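Local coordinates for protein nucleoporin NUP82 (Chaetomium thermophilum, PDB 5CWW) that probably serves as a structural component of the nuclear pore complex and as a docking partner for transport factors, here represented by its N-terminal beta-propeller domain, at residues Ala101-Ile109 with His147-Pro158; Arg262-Met270 with Pro295-Ile306. All blocks are in the same frame, centred on the assembly; numbering follows the deposited sequence.

Contact 1 (Ala101-Ile109 with His147-Pro158); sequences AATAGYRII and HLHIQDTTPFKP
Arg107, on the outermost strand of one propeller blade, reaches into the loop His147-Pro158, which precedes the outermost strand 160-162 of the next blade; this single side chain illustrates how neighbouring blades are joined at their perimeter. Its CB rests near Leu148 CD2, and its CG lies 3.4 Å from His147 O. The bend at chi2 (-71°) keeps CD beside the same oxygen, and NE then donates to His147 O over 3.1 Å, nearly straight at 164° and in the guanidinium plane. The guanidinium to which NE belongs stacks on Phe156, with CZ near CG and NH1 near CD2 of the ring, the planes 24° apart and the centres separated by 4.4 Å, an off-centre cation-pi contact. Ala101 CB lies over the other guanidinium face, and Pro158 CD backs the far face of the phenyl ring. At the edge of that ring stand Ile108 O and Ile109 CD1. Gly105 N, in the type II turn Thr103-Tyr106, donates to Leu148 O at 2.8 Å, and Ile150 CD1 packs on Ala104 CB at 3.9 Å. At the arginine tip, NH2 donates to a water that in turn donates to Thr154 O.

Contact 2 (Arg262-Met270 with Pro295-Ile306); sequences RDSGGWAPM and PPTLIPSLSASI
The indole of Trp267 receives a methyl group over one face: Leu302 CD2 sits above the five-membered ring, 3.7 Å from its centroid and 15° off the ring normal, a clear CH-pi contact. Further along the indole, CZ2 meets Ile306 CG1 at 4.0 Å, and Trp333 of helix 321-338 also packs its ring against the tryptophan, with the planes inclined at about 60°. The other flat group, the guanidinium of Arg262, makes a looser approach, its NH2 lying 4.1 Å from Pro295 CD.

The case illustrates how a helix inserted into a propeller blade can be seated on a loop of that blade. Segment 262-270 connects the two innermost strands, 254-258 and 272-276, whereas helix 298-315 belongs to the long insertion before the outermost strand, 369-370. The loop folds into a type II' turn, Gly265-Ala268, in which Gly266 adopts a positive phi (56°), a conformation that favours glycine. Its main chain lies against the helix: Leu298 CD1 comes within 3.4 Å of Gly266 O, and Leu302 CD2 touches Gly266 C. Leu298 divides its two methyls between partners: CD1 meets Pro269 CG and CD2 meets Met270 CE. The extended chain of Met270 brings that same CE tip to tip with Leu302 CD1, at 3.5 Å.

No direct hydrogen bond crosses the contact. A water accepts from Gly266 N and donates to Ser301 OG, each over 2.8 Å, while Ser301 OG itself donates to Leu298 O, the carbonyl that also accepts from Leu302 N. Cohesion therefore comes chiefly from shape and apolar burial, with the water linking one turn amide, Gly266 N, to the helix.

Overall arrangement
Set side by side, the two contacts show two ways of consolidating one beta-propeller. Contact 1 joins neighbouring blades near the N-terminal end of the chain, and its centre lies about 31 Å from the centre of the chain. Contact 2 works within a later blade, tying an inserted helix to the loop between inner strands, and lies deeper, about 18 Å from that centre. The centres of contact 1 and contact 2 are about 43 Å apart, and the nearest atoms of contact 1 and contact 2 are about 25 Å apart, so the two do not touch. They follow in series along the chain, contact 1 closing before contact 2 begins. No other protein chain of the assembly touches either; both are made within this single chain.

Contact 1 (Ala101-Ile109 with His147-Pro158)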
ATOM      1  N   ALA B 101     -31.398 -20.082   6.525  1.00101.65           N
ATOM      2  CA  ALA B 101     -32.390 -19.526   7.438  1.00 99.90           C
ATOM      3  C   ALA B 101     -32.878 -20.577   8.430  1.00 99.97           C
ATOM      4  O   ALA B 101     -33.413 -20.242   9.488  1.00102.34           O
ATOM      5  CB  ALA B 101     -33.563 -18.952   6.658  1.00102.07           C
ATOM      6  N   ALA B 102     -32.693 -21.849   8.085  1.00101.93           N
ATOM      7  CA  ALA B 102     -33.085 -22.948   8.961  1.00102.60           C
ATOM      8  C   ALA B 102     -32.003 -23.249   9.997  1.00102.62           C
ATOM      9  O   ALA B 102     -32.267 -23.906  11.003  1.00103.48           O
ATOM     10  CB  ALA B 102     -33.387 -24.192   8.141  1.00104.86           C
ATOM     11  N   THR B 103     -30.790 -22.763   9.743  1.00 98.78           N
ATOM     12  CA  THR B 103     -29.663 -22.995  10.640  1.00 99.50           C
ATOM     13  C   THR B 103     -29.381 -21.752  11.476  1.00 97.78           C
ATOM     14  O   THR B 103     -29.125 -20.674  10.937  1.00 90.49           O
ATOM     15  CB  THR B 103     -28.391 -23.380   9.857  1.00 99.82           C
ATOM     16  OG1 THR B 103     -28.694 -24.430   8.930  1.00103.06           O
ATOM     17  CG2 THR B 103     -27.294 -23.845  10.803  1.00100.17           C
ATOM     18  N   ALA B 104     -29.425 -21.912  12.793  1.00100.76           N
ATOM     19  CA  ALA B 104     -29.167 -20.808  13.709  1.00103.29           C
ATOM     20  C   ALA B 104     -27.704 -20.385  13.656  1.00 99.68           C
ATOM     21  O   ALA B 104     -26.805 -21.227  13.670  1.00101.93           O
ATOM     22  CB  ALA B 104     -29.555 -21.196  15.127  1.00105.69           C
ATOM     23  N   GLY B 105     -27.470 -19.079  13.590  1.00 93.98           N
ATOM     24  CA  GLY B 105     -26.121 -18.544  13.586  1.00 88.50           C
ATOM     25  C   GLY B 105     -25.388 -18.754  12.274  1.00 84.55           C
ATOM     26  O   GLY B 105     -24.159 -18.683  12.230  1.00 83.30           O
ATOM     27  N   TYR B 106     -26.137 -19.019  11.208  1.00 86.05           N
ATOM     28  CA  TYR B 106     -25.550 -19.231   9.889  1.00 84.76           C
ATOM     29  C   TYR B 106     -26.444 -18.667   8.792  1.00 82.78           C
ATOM     30  O   TYR B 106     -27.644 -18.931   8.759  1.00 85.04           O
ATOM     31  CB  TYR B 106     -25.300 -20.719   9.640  1.00 90.47           C
ATOM     32  CG  TYR B 106     -24.802 -21.017   8.242  1.00 94.68           C
ATOM     33  CD1 TYR B 106     -23.528 -20.635   7.843  1.00 94.94           C
ATOM     34  CD2 TYR B 106     -25.607 -21.676   7.322  1.00 98.81           C
ATOM     35  CE1 TYR B 106     -23.068 -20.901   6.565  1.00 95.61           C
ATOM     36  CE2 TYR B 106     -25.156 -21.948   6.042  1.00 99.81           C
ATOM     37  CZ  TYR B 106     -23.886 -21.558   5.670  1.00 97.76           C
ATOM     38  OH  TYR B 106     -23.430 -21.826   4.399  1.00 97.85           O
ATOM     39  N   ARG B 107     -25.846 -17.889   7.896  1.00 81.22           N
ATOM     40  CA  ARG B 107     -26.569 -17.293   6.778  1.00 83.46           C
ATOM     41  C   ARG B 107     -25.666 -17.194   5.557  1.00 83.96           C
ATOM     42  O   ARG B 107     -24.450 -17.051   5.688  1.00 78.31           O
ATOM     43  CB  ARG B 107     -27.098 -15.907   7.152  1.00 85.36           C
ATOM     44  CG  ARG B 107     -28.474 -15.905   7.802  1.00 90.49           C
ATOM     45  CD  ARG B 107     -29.568 -16.245   6.800  1.00 94.45           C
ATOM     46  NE  ARG B 107     -30.832 -15.594   7.134  1.00 98.55           N
ATOM     47  CZ  ARG B 107     -31.878 -15.522   6.318  1.00102.73           C
ATOM     48  NH1 ARG B 107     -31.823 -16.063   5.107  1.00103.40           N
ATOM     49  NH2 ARG B 107     -32.984 -14.907   6.712  1.00105.52           N
ATOM     50  N   ILE B 108     -26.267 -17.269   4.373  1.00 88.54           N
ATOM     51  CA  ILE B 108     -25.526 -17.130   3.125  1.00 91.09           C
ATOM     52  C   ILE B 108     -25.708 -15.711   2.593  1.00 89.95           C
ATOM     53  O   ILE B 108     -26.807 -15.156   2.655  1.00 92.87           O
ATOM     54  CB  ILE B 108     -25.986 -18.167   2.061  1.00118.25           C
ATOM     55  CG1 ILE B 108     -24.796 -18.648   1.231  1.00116.53           C
ATOM     56  CG2 ILE B 108     -27.098 -17.618   1.162  1.00120.70           C
ATOM     57  CD1 ILE B 108     -23.929 -19.646   1.958  1.00116.00           C
ATOM     58  N   ILE B 109     -24.625 -15.129   2.085  1.00 84.67           N
ATOM     59  CA  ILE B 109     -24.673 -13.815   1.452  1.00 82.20           C
ATOM     60  C   ILE B 109     -24.254 -13.932  -0.006  1.00 80.83           C
ATOM     61  O   ILE B 109     -23.061 -13.963  -0.317  1.00 80.69           O
ATOM     62  CB  ILE B 109     -23.750 -12.786   2.146  1.00 77.90           C
ATOM     63  CG1 ILE B 109     -23.873 -12.862   3.672  1.00 79.77           C
ATOM     64  CG2 ILE B 109     -24.051 -11.379   1.637  1.00 76.31           C
ATOM     65  CD1 ILE B 109     -25.228 -12.494   4.198  1.00 83.00           C
ATOM     66  N   HIS B 147     -30.688 -11.273  11.811  1.00 91.90           N
ATOM     67  CA  HIS B 147     -30.941 -12.156  10.675  1.00 93.98           C
ATOM     68  C   HIS B 147     -30.282 -13.527  10.837  1.00 92.41           C
ATOM     69  O   HIS B 147     -30.517 -14.430  10.033  1.00 95.47           O
ATOM     70  CB  HIS B 147     -30.458 -11.506   9.376  1.00 93.85           C
ATOM     71  CG  HIS B 147     -31.294 -10.345   8.932  1.00 96.95           C
ATOM     72  ND1 HIS B 147     -32.444 -10.500   8.188  1.00100.74           N
ATOM     73  CD2 HIS B 147     -31.142  -9.012   9.115  1.00 96.74           C
ATOM     74  CE1 HIS B 147     -32.968  -9.313   7.938  1.00101.79           C
ATOM     75  NE2 HIS B 147     -32.196  -8.393   8.489  1.00 99.38           N
ATOM     76  N   LEU B 148     -29.456 -13.681  11.868  1.00 91.03           N
ATOM     77  CA  LEU B 148     -28.802 -14.958  12.139  1.00 90.03           C
ATOM     78  C   LEU B 148     -29.707 -15.913  12.920  1.00 95.89           C
ATOM     79  O   LEU B 148     -29.439 -17.113  12.986  1.00 93.61           O
ATOM     80  CB  LEU B 148     -27.494 -14.735  12.901  1.00 87.71           C
ATOM     81  CG  LEU B 148     -26.328 -14.181  12.078  1.00 85.79           C
ATOM     82  CD1 LEU B 148     -25.175 -13.773  12.983  1.00 84.63           C
ATOM     83  CD2 LEU B 148     -25.856 -15.200  11.049  1.00 85.74           C
ATOM     84  N   HIS B 149     -30.770 -15.381  13.517  1.00102.51           N
ATOM     85  CA  HIS B 149     -31.736 -16.213  14.231  1.00110.66           C
ATOM     86  C   HIS B 149     -32.727 -16.851  13.261  1.00115.16           C
ATOM     87  O   HIS B 149     -33.047 -16.276  12.219  1.00117.99           O
ATOM     88  CB  HIS B 149     -32.491 -15.391  15.278  1.00113.85           C
ATOM     89  CG  HIS B 149     -31.600 -14.716  16.274  1.00111.73           C
ATOM     90  ND1 HIS B 149     -30.736 -15.410  17.093  1.00110.94           N
ATOM     91  CD2 HIS B 149     -31.444 -13.407  16.588  1.00110.80           C
ATOM     92  CE1 HIS B 149     -30.083 -14.560  17.864  1.00110.58           C
ATOM     93  NE2 HIS B 149     -30.494 -13.338  17.578  1.00109.75           N
ATOM     94  N   ILE B 150     -33.210 -18.041  13.608  1.00119.60           N
ATOM     95  CA  ILE B 150     -34.196 -18.738  12.789  1.00123.52           C
ATOM     96  C   ILE B 150     -35.541 -18.022  12.862  1.00130.41           C
ATOM     97  O   ILE B 150     -36.349 -18.098  11.937  1.00124.89           O
ATOM     98  CB  ILE B 150     -34.369 -20.209  13.236  1.00127.81           C
ATOM     99  CG1 ILE B 150     -33.016 -20.928  13.243  1.00127.75           C
ATOM    100  CG2 ILE B 150     -35.347 -20.942  12.320  1.00131.19           C
ATOM    101  CD1 ILE B 150     -33.048 -22.303  13.886  1.00131.21           C
ATOM    102  N   GLN B 151     -35.770 -17.319  13.968  1.00139.94           N
ATOM    103  CA  GLN B 151     -37.025 -16.612  14.187  1.00144.94           C
ATOM    104  C   GLN B 151     -37.244 -15.514  13.151  1.00142.51           C
ATOM    105  O   GLN B 151     -38.381 -15.148  12.857  1.00147.30           O
ATOM    106  CB  GLN B 151     -37.061 -16.011  15.594  1.00148.59           C
ATOM    107  CG  GLN B 151     -36.935 -17.035  16.710  1.00150.84           C
ATOM    108  CD  GLN B 151     -36.949 -16.401  18.088  1.00151.70           C
ATOM    109  OE1 GLN B 151     -36.991 -15.178  18.221  1.00151.82           O
ATOM    110  NE2 GLN B 151     -36.916 -17.233  19.123  1.00154.25           N
ATOM    111  N   ASP B 152     -36.152 -14.990  12.602  1.00139.32           N
ATOM    112  CA  ASP B 152     -36.237 -13.922  11.613  1.00134.64           C
ATOM    113  C   ASP B 152     -36.885 -14.434  10.330  1.00131.94           C
ATOM    114  O   ASP B 152     -36.361 -15.332   9.671  1.00133.77           O
ATOM    115  CB  ASP B 152     -34.846 -13.353  11.319  1.00131.22           C
ATOM    116  CG  ASP B 152     -34.898 -12.023  10.584  1.00130.53           C
ATOM    117  OD1 ASP B 152     -35.696 -11.891   9.633  1.00132.77           O
ATOM    118  OD2 ASP B 152     -34.141 -11.104  10.963  1.00128.62           O
ATOM    119  N   THR B 153     -38.031 -13.849   9.990  1.00136.29           N
ATOM    120  CA  THR B 153     -38.790 -14.230   8.804  1.00134.37           C
ATOM    121  C   THR B 153     -38.672 -13.162   7.718  1.00131.05           C
ATOM    122  O   THR B 153     -38.884 -13.440   6.537  1.00135.44           O
ATOM    123  CB  THR B 153     -40.279 -14.451   9.143  1.00138.07           C
ATOM    124  OG1 THR B 153     -40.388 -15.300  10.292  1.00138.62           O
ATOM    125  CG2 THR B 153     -41.021 -15.089   7.972  1.00140.14           C
ATOM    126  N   THR B 154     -38.328 -11.943   8.126  1.00121.27           N
ATOM    127  CA  THR B 154     -38.222 -10.811   7.208  1.00115.89           C
ATOM    128  C   THR B 154     -37.263 -11.107   6.054  1.00110.98           C
ATOM    129  O   THR B 154     -36.351 -11.921   6.198  1.00 98.84           O
ATOM    130  CB  THR B 154     -37.744  -9.542   7.943  1.00119.41           C
ATOM    131  OG1 THR B 154     -36.465  -9.783   8.541  1.00119.40           O
ATOM    132  CG2 THR B 154     -38.739  -9.142   9.021  1.00124.54           C
ATOM    133  N   PRO B 155     -37.471 -10.449   4.900  1.00117.50           N
ATOM    134  CA  PRO B 155     -36.615 -10.705   3.735  1.00116.46           C
ATOM    135  C   PRO B 155     -35.156 -10.339   3.983  1.00109.67           C
ATOM    136  O   PRO B 155     -34.868  -9.336   4.637  1.00111.42           O
ATOM    137  CB  PRO B 155     -37.225  -9.814   2.647  1.00121.49           C
ATOM    138  CG  PRO B 155     -37.961  -8.754   3.386  1.00124.06           C
ATOM    139  CD  PRO B 155     -38.484  -9.416   4.619  1.00123.02           C
ATOM    140  N   PHE B 156     -34.251 -11.157   3.452  1.00102.75           N
ATOM    141  CA  PHE B 156     -32.822 -11.000   3.686  1.00 93.69           C
ATOM    142  C   PHE B 156     -32.082 -10.700   2.387  1.00 95.17           C
ATOM    143  O   PHE B 156     -31.777 -11.607   1.613  1.00 91.69           O
ATOM    144  CB  PHE B 156     -32.258 -12.263   4.339  1.00 89.79           C
ATOM    145  CG  PHE B 156     -30.814 -12.152   4.728  1.00 84.48           C
ATOM    146  CD1 PHE B 156     -30.412 -11.259   5.706  1.00 81.07           C
ATOM    147  CD2 PHE B 156     -29.859 -12.950   4.122  1.00 82.05           C
ATOM    148  CE1 PHE B 156     -29.084 -11.156   6.067  1.00 76.90           C
ATOM    149  CE2 PHE B 156     -28.531 -12.853   4.479  1.00 77.48           C
ATOM    150  CZ  PHE B 156     -28.143 -11.956   5.454  1.00 75.18           C
ATOM    151  N   LYS B 157     -31.804  -9.419   2.157  1.00102.63           N
ATOM    152  CA  LYS B 157     -31.132  -8.972   0.940  1.00104.85           C
ATOM    153  C   LYS B 157     -30.155  -7.833   1.237  1.00 95.98           C
ATOM    154  O   LYS B 157     -30.461  -6.665   0.993  1.00100.03           O
ATOM    155  CB  LYS B 157     -32.157  -8.538  -0.116  1.00111.75           C
ATOM    156  CG  LYS B 157     -33.237  -7.577   0.380  1.00116.24           C
ATOM    157  CD  LYS B 157     -34.323  -7.369  -0.669  1.00122.18           C
ATOM    158  CE  LYS B 157     -35.271  -8.558  -0.747  1.00126.56           C
ATOM    159  NZ  LYS B 157     -36.362  -8.341  -1.739  1.00130.61           N
ATOM    160  N   PRO B 158     -28.970  -8.174   1.775  1.00 84.55           N
ATOM    161  CA  PRO B 158     -27.943  -7.175   2.095  1.00 77.34           C
ATOM    162  C   PRO B 158     -27.547  -6.331   0.887  1.00 75.85           C
ATOM    163  O   PRO B 158     -27.254  -6.874  -0.179  1.00 73.59           O
ATOM    164  CB  PRO B 158     -26.764  -8.026   2.577  1.00 74.08           C
ATOM    165  CG  PRO B 158     -27.380  -9.291   3.057  1.00 75.97           C
ATOM    166  CD  PRO B 158     -28.549  -9.533   2.154  1.00 79.75           C
TER
HETATM  167  O   HOH W   1     -35.288 -14.407   4.799  1.00 79.00           O

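Contact 2 (Arg262-Met270 with Pro295-Ile306)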
ATOM      1  N   ARG B 262      -4.093   1.902  14.358  1.00 83.91           N
ATOM      2  CA  ARG B 262      -4.594   3.134  14.956  1.00 89.01           C
ATOM      3  C   ARG B 262      -4.144   3.221  16.408  1.00 88.18           C
ATOM      4  O   ARG B 262      -3.304   2.439  16.853  1.00 91.26           O
ATOM      5  CB  ARG B 262      -6.120   3.225  14.869  1.00 93.81           C
ATOM      6  CG  ARG B 262      -6.632   4.660  14.719  1.00 96.92           C
ATOM      7  CD  ARG B 262      -8.045   4.835  15.255  1.00 99.08           C
ATOM      8  NE  ARG B 262      -8.487   6.225  15.172  1.00 99.43           N
ATOM      9  CZ  ARG B 262      -9.692   6.657  15.537  1.00100.27           C
ATOM     10  NH1 ARG B 262     -10.592   5.808  16.015  1.00101.86           N
ATOM     11  NH2 ARG B 262     -10.000   7.942  15.421  1.00100.25           N
ATOM     12  N   ASP B 263      -4.709   4.174  17.141  1.00 88.02           N
ATOM     13  CA  ASP B 263      -4.178   4.572  18.439  1.00 85.63           C
ATOM     14  C   ASP B 263      -2.728   5.040  18.282  1.00 77.99           C
ATOM     15  O   ASP B 263      -1.964   5.053  19.246  1.00 82.12           O
ATOM     16  CB  ASP B 263      -4.267   3.420  19.446  1.00 89.27           C
ATOM     17  CG  ASP B 263      -5.631   2.758  19.455  1.00 93.01           C
ATOM     18  OD1 ASP B 263      -6.614   3.406  19.036  1.00 94.02           O
ATOM     19  OD2 ASP B 263      -5.722   1.586  19.879  1.00 95.51           O
ATOM     20  N   SER B 264      -2.359   5.426  17.061  1.00 65.09           N
ATOM     21  CA  SER B 264      -1.015   5.918  16.778  1.00 57.02           C
ATOM     22  C   SER B 264      -0.988   7.430  16.893  1.00 55.54           C
ATOM     23  O   SER B 264      -1.988   8.096  16.639  1.00 54.49           O
ATOM     24  CB  SER B 264      -0.554   5.487  15.385  1.00 52.62           C
ATOM     25  OG  SER B 264      -0.483   4.078  15.282  1.00 51.29           O
ATOM     26  N   GLY B 265       0.166   7.964  17.274  1.00 53.76           N
ATOM     27  CA  GLY B 265       0.323   9.393  17.466  1.00 54.07           C
ATOM     28  C   GLY B 265       1.096  10.030  16.335  1.00 52.54           C
ATOM     29  O   GLY B 265       1.431   9.375  15.345  1.00 48.81           O
ATOM     30  N   GLY B 266       1.380  11.318  16.488  1.00 56.06           N
ATOM     31  CA  GLY B 266       2.109  12.064  15.482  1.00 56.60           C
ATOM     32  C   GLY B 266       1.450  11.994  14.123  1.00 55.67           C
ATOM     33  O   GLY B 266       0.225  12.016  14.005  1.00 54.71           O
ATOM     34  N   TRP B 267       2.278  11.903  13.090  1.00 53.12           N
ATOM     35  CA  TRP B 267       1.798  11.897  11.717  1.00 51.30           C
ATOM     36  C   TRP B 267       1.334  10.517  11.257  1.00 50.13           C
ATOM     37  O   TRP B 267       0.812  10.376  10.152  1.00 50.47           O
ATOM     38  CB  TRP B 267       2.897  12.392  10.782  1.00 50.71           C
ATOM     39  CG  TRP B 267       3.315  13.805  11.031  1.00 51.87           C
ATOM     40  CD1 TRP B 267       4.449  14.225  11.664  1.00 51.94           C
ATOM     41  CD2 TRP B 267       2.606  14.989  10.648  1.00 53.04           C
ATOM     42  NE1 TRP B 267       4.490  15.598  11.697  1.00 53.10           N
ATOM     43  CE2 TRP B 267       3.370  16.090  11.081  1.00 53.59           C
ATOM     44  CE3 TRP B 267       1.399  15.223   9.983  1.00 53.45           C
ATOM     45  CZ2 TRP B 267       2.966  17.407  10.869  1.00 55.03           C
ATOM     46  CZ3 TRP B 267       0.999  16.531   9.776  1.00 54.97           C
ATOM     47  CH2 TRP B 267       1.781  17.606  10.215  1.00 55.65           C
ATOM     48  N   ALA B 268       1.532   9.510  12.103  1.00 49.19           N
ATOM     49  CA  ALA B 268       1.270   8.119  11.731  1.00 47.80           C
ATOM     50  C   ALA B 268      -0.134   7.885  11.160  1.00 46.41           C
ATOM     51  O   ALA B 268      -0.278   7.243  10.121  1.00 44.92           O
ATOM     52  CB  ALA B 268       1.500   7.210  12.935  1.00 48.20           C
ATOM     53  N   PRO B 269      -1.177   8.412  11.820  1.00 49.42           N
ATOM     54  CA  PRO B 269      -2.510   8.099  11.285  1.00 49.02           C
ATOM     55  C   PRO B 269      -2.869   8.856  10.001  1.00 48.47           C
ATOM     56  O   PRO B 269      -3.957   8.632   9.473  1.00 47.51           O
ATOM     57  CB  PRO B 269      -3.456   8.486  12.429  1.00 50.53           C
ATOM     58  CG  PRO B 269      -2.641   9.265  13.426  1.00 51.88           C
ATOM     59  CD  PRO B 269      -1.227   9.351  12.952  1.00 51.54           C
ATOM     60  N   MET B 270      -1.978   9.715   9.508  1.00 46.48           N
ATOM     61  CA  MET B 270      -2.165  10.371   8.210  1.00 46.75           C
ATOM     62  C   MET B 270      -1.133   9.897   7.196  1.00 43.61           C
ATOM     63  O   MET B 270      -0.959  10.521   6.149  1.00 42.69           O
ATOM     64  CB  MET B 270      -2.051  11.889   8.333  1.00 50.68           C
ATOM     65  CG  MET B 270      -2.871  12.498   9.430  1.00 52.69           C
ATOM     66  SD  MET B 270      -2.569  14.266   9.540  1.00 56.74           S
ATOM     67  CE  MET B 270      -3.327  14.605  11.125  1.00 68.24           C
ATOM     68  N   PRO B 295      -8.650  11.896  17.034  1.00 59.46           N
ATOM     69  CA  PRO B 295      -8.885  11.745  18.472  1.00 61.01           C
ATOM     70  C   PRO B 295      -8.427  13.002  19.207  1.00 63.84           C
ATOM     71  O   PRO B 295      -7.585  13.725  18.676  1.00 61.37           O
ATOM     72  CB  PRO B 295      -8.041  10.525  18.845  1.00 59.91           C
ATOM     73  CG  PRO B 295      -6.966  10.481  17.818  1.00 58.09           C
ATOM     74  CD  PRO B 295      -7.580  11.007  16.550  1.00 58.29           C
ATOM     75  N   PRO B 296      -8.972  13.261  20.405  1.00 68.97           N
ATOM     76  CA  PRO B 296      -8.781  14.529  21.122  1.00 71.72           C
ATOM     77  C   PRO B 296      -7.325  14.983  21.236  1.00 70.49           C
ATOM     78  O   PRO B 296      -7.068  16.182  21.348  1.00 71.39           O
ATOM     79  CB  PRO B 296      -9.351  14.231  22.512  1.00 75.45           C
ATOM     80  CG  PRO B 296     -10.324  13.134  22.297  1.00 75.38           C
ATOM     81  CD  PRO B 296      -9.764  12.299  21.191  1.00 72.04           C
ATOM     82  N   THR B 297      -6.393  14.034  21.198  1.00 70.36           N
ATOM     83  CA  THR B 297      -4.994  14.317  21.494  1.00 72.26           C
ATOM     84  C   THR B 297      -4.103  14.467  20.259  1.00 68.64           C
ATOM     85  O   THR B 297      -2.928  14.813  20.384  1.00 71.13           O
ATOM     86  CB  THR B 297      -4.397  13.205  22.382  1.00 75.45           C
ATOM     87  OG1 THR B 297      -3.036  13.521  22.703  1.00 79.95           O
ATOM     88  CG2 THR B 297      -4.457  11.853  21.677  1.00 72.23           C
ATOM     89  N   LEU B 298      -4.647  14.216  19.073  1.00 62.72           N
ATOM     90  CA  LEU B 298      -3.831  14.223  17.859  1.00 58.88           C
ATOM     91  C   LEU B 298      -3.391  15.634  17.472  1.00 59.53           C
ATOM     92  O   LEU B 298      -2.198  15.900  17.325  1.00 57.78           O
ATOM     93  CB  LEU B 298      -4.588  13.579  16.694  1.00 58.46           C
ATOM     94  CG  LEU B 298      -3.751  13.332  15.434  1.00 59.04           C
ATOM     95  CD1 LEU B 298      -2.664  12.294  15.696  1.00 59.55           C
ATOM     96  CD2 LEU B 298      -4.624  12.900  14.269  1.00 57.80           C
ATOM     97  N   ILE B 299      -4.355  16.535  17.305  1.00 60.57           N
ATOM     98  CA  ILE B 299      -4.068  17.898  16.860  1.00 62.57           C
ATOM     99  C   ILE B 299      -3.139  18.655  17.815  1.00 67.85           C
ATOM    100  O   ILE B 299      -2.179  19.278  17.363  1.00 70.06           O
ATOM    101  CB  ILE B 299      -5.376  18.703  16.666  1.00 61.91           C
ATOM    102  CG1 ILE B 299      -6.141  18.144  15.462  1.00 59.61           C
ATOM    103  CG2 ILE B 299      -5.082  20.191  16.446  1.00 61.24           C
ATOM    104  CD1 ILE B 299      -7.487  18.796  15.198  1.00 61.03           C
ATOM    105  N   PRO B 300      -3.416  18.619  19.131  1.00 69.05           N
ATOM    106  CA  PRO B 300      -2.507  19.339  20.033  1.00 68.99           C
ATOM    107  C   PRO B 300      -1.081  18.784  20.031  1.00 64.26           C
ATOM    108  O   PRO B 300      -0.134  19.560  20.165  1.00 64.77           O
ATOM    109  CB  PRO B 300      -3.161  19.167  21.409  1.00 72.19           C
ATOM    110  CG  PRO B 300      -4.101  18.029  21.264  1.00 71.17           C
ATOM    111  CD  PRO B 300      -4.575  18.068  19.851  1.00 70.43           C
ATOM    112  N   SER B 301      -0.929  17.472  19.880  1.00 62.54           N
ATOM    113  CA  SER B 301       0.401  16.875  19.844  1.00 62.08           C
ATOM    114  C   SER B 301       1.144  17.292  18.575  1.00 61.50           C
ATOM    115  O   SER B 301       2.342  17.570  18.615  1.00 61.66           O
ATOM    116  CB  SER B 301       0.317  15.348  19.931  1.00 62.05           C
ATOM    117  OG  SER B 301      -0.095  14.784  18.699  1.00 60.29           O
ATOM    118  N   LEU B 302       0.433  17.344  17.453  1.00 60.51           N
ATOM    119  CA  LEU B 302       1.035  17.776  16.194  1.00 61.37           C
ATOM    120  C   LEU B 302       1.436  19.246  16.231  1.00 62.19           C
ATOM    121  O   LEU B 302       2.506  19.610  15.745  1.00 60.18           O
ATOM    122  CB  LEU B 302       0.079  17.531  15.023  1.00 62.90           C
ATOM    123  CG  LEU B 302      -0.083  16.076  14.579  1.00 62.61           C
ATOM    124  CD1 LEU B 302      -1.200  15.958  13.554  1.00 63.24           C
ATOM    125  CD2 LEU B 302       1.221  15.532  14.011  1.00 62.34           C
ATOM    126  N   SER B 303       0.576  20.089  16.796  1.00 65.20           N
ATOM    127  CA  SER B 303       0.880  21.511  16.920  1.00 68.51           C
ATOM    128  C   SER B 303       2.216  21.710  17.626  1.00 69.13           C
ATOM    129  O   SER B 303       3.076  22.446  17.148  1.00 70.49           O
ATOM    130  CB  SER B 303      -0.230  22.241  17.678  1.00 72.79           C
ATOM    131  OG  SER B 303      -1.471  22.122  17.004  1.00 73.20           O
ATOM    132  N   ALA B 304       2.385  21.036  18.760  1.00 69.74           N
ATOM    133  CA  ALA B 304       3.618  21.131  19.532  1.00 69.48           C
ATOM    134  C   ALA B 304       4.804  20.658  18.698  1.00 69.59           C
ATOM    135  O   ALA B 304       5.870  21.276  18.704  1.00 71.72           O
ATOM    136  CB  ALA B 304       3.506  20.318  20.807  1.00 69.12           C
ATOM    137  N   SER B 305       4.607  19.556  17.983  1.00 69.15           N
ATOM    138  CA  SER B 305       5.645  18.992  17.130  1.00 70.44           C
ATOM    139  C   SER B 305       6.043  19.969  16.027  1.00 68.98           C
ATOM    140  O   SER B 305       7.225  20.119  15.718  1.00 72.17           O
ATOM    141  CB  SER B 305       5.169  17.675  16.516  1.00 71.36           C
ATOM    142  OG  SER B 305       6.170  17.105  15.694  1.00 72.33           O
ATOM    143  N   ILE B 306       5.052  20.631  15.438  1.00 64.33           N
ATOM    144  CA  ILE B 306       5.303  21.583  14.363  1.00 61.48           C
ATOM    145  C   ILE B 306       6.000  22.825  14.906  1.00 64.02           C
ATOM    146  O   ILE B 306       7.009  23.265  14.354  1.00 62.04           O
ATOM    147  CB  ILE B 306       3.998  21.986  13.645  1.00 58.96           C
ATOM    148  CG1 ILE B 306       3.420  20.780  12.901  1.00 57.72           C
ATOM    149  CG2 ILE B 306       4.247  23.120  12.648  1.00 58.68           C
ATOM    150  CD1 ILE B 306       2.014  20.988  12.383  1.00 58.29           C
TER
HETATM  151  O   HOH W   2       0.429  12.057  19.001  1.00 64.59           O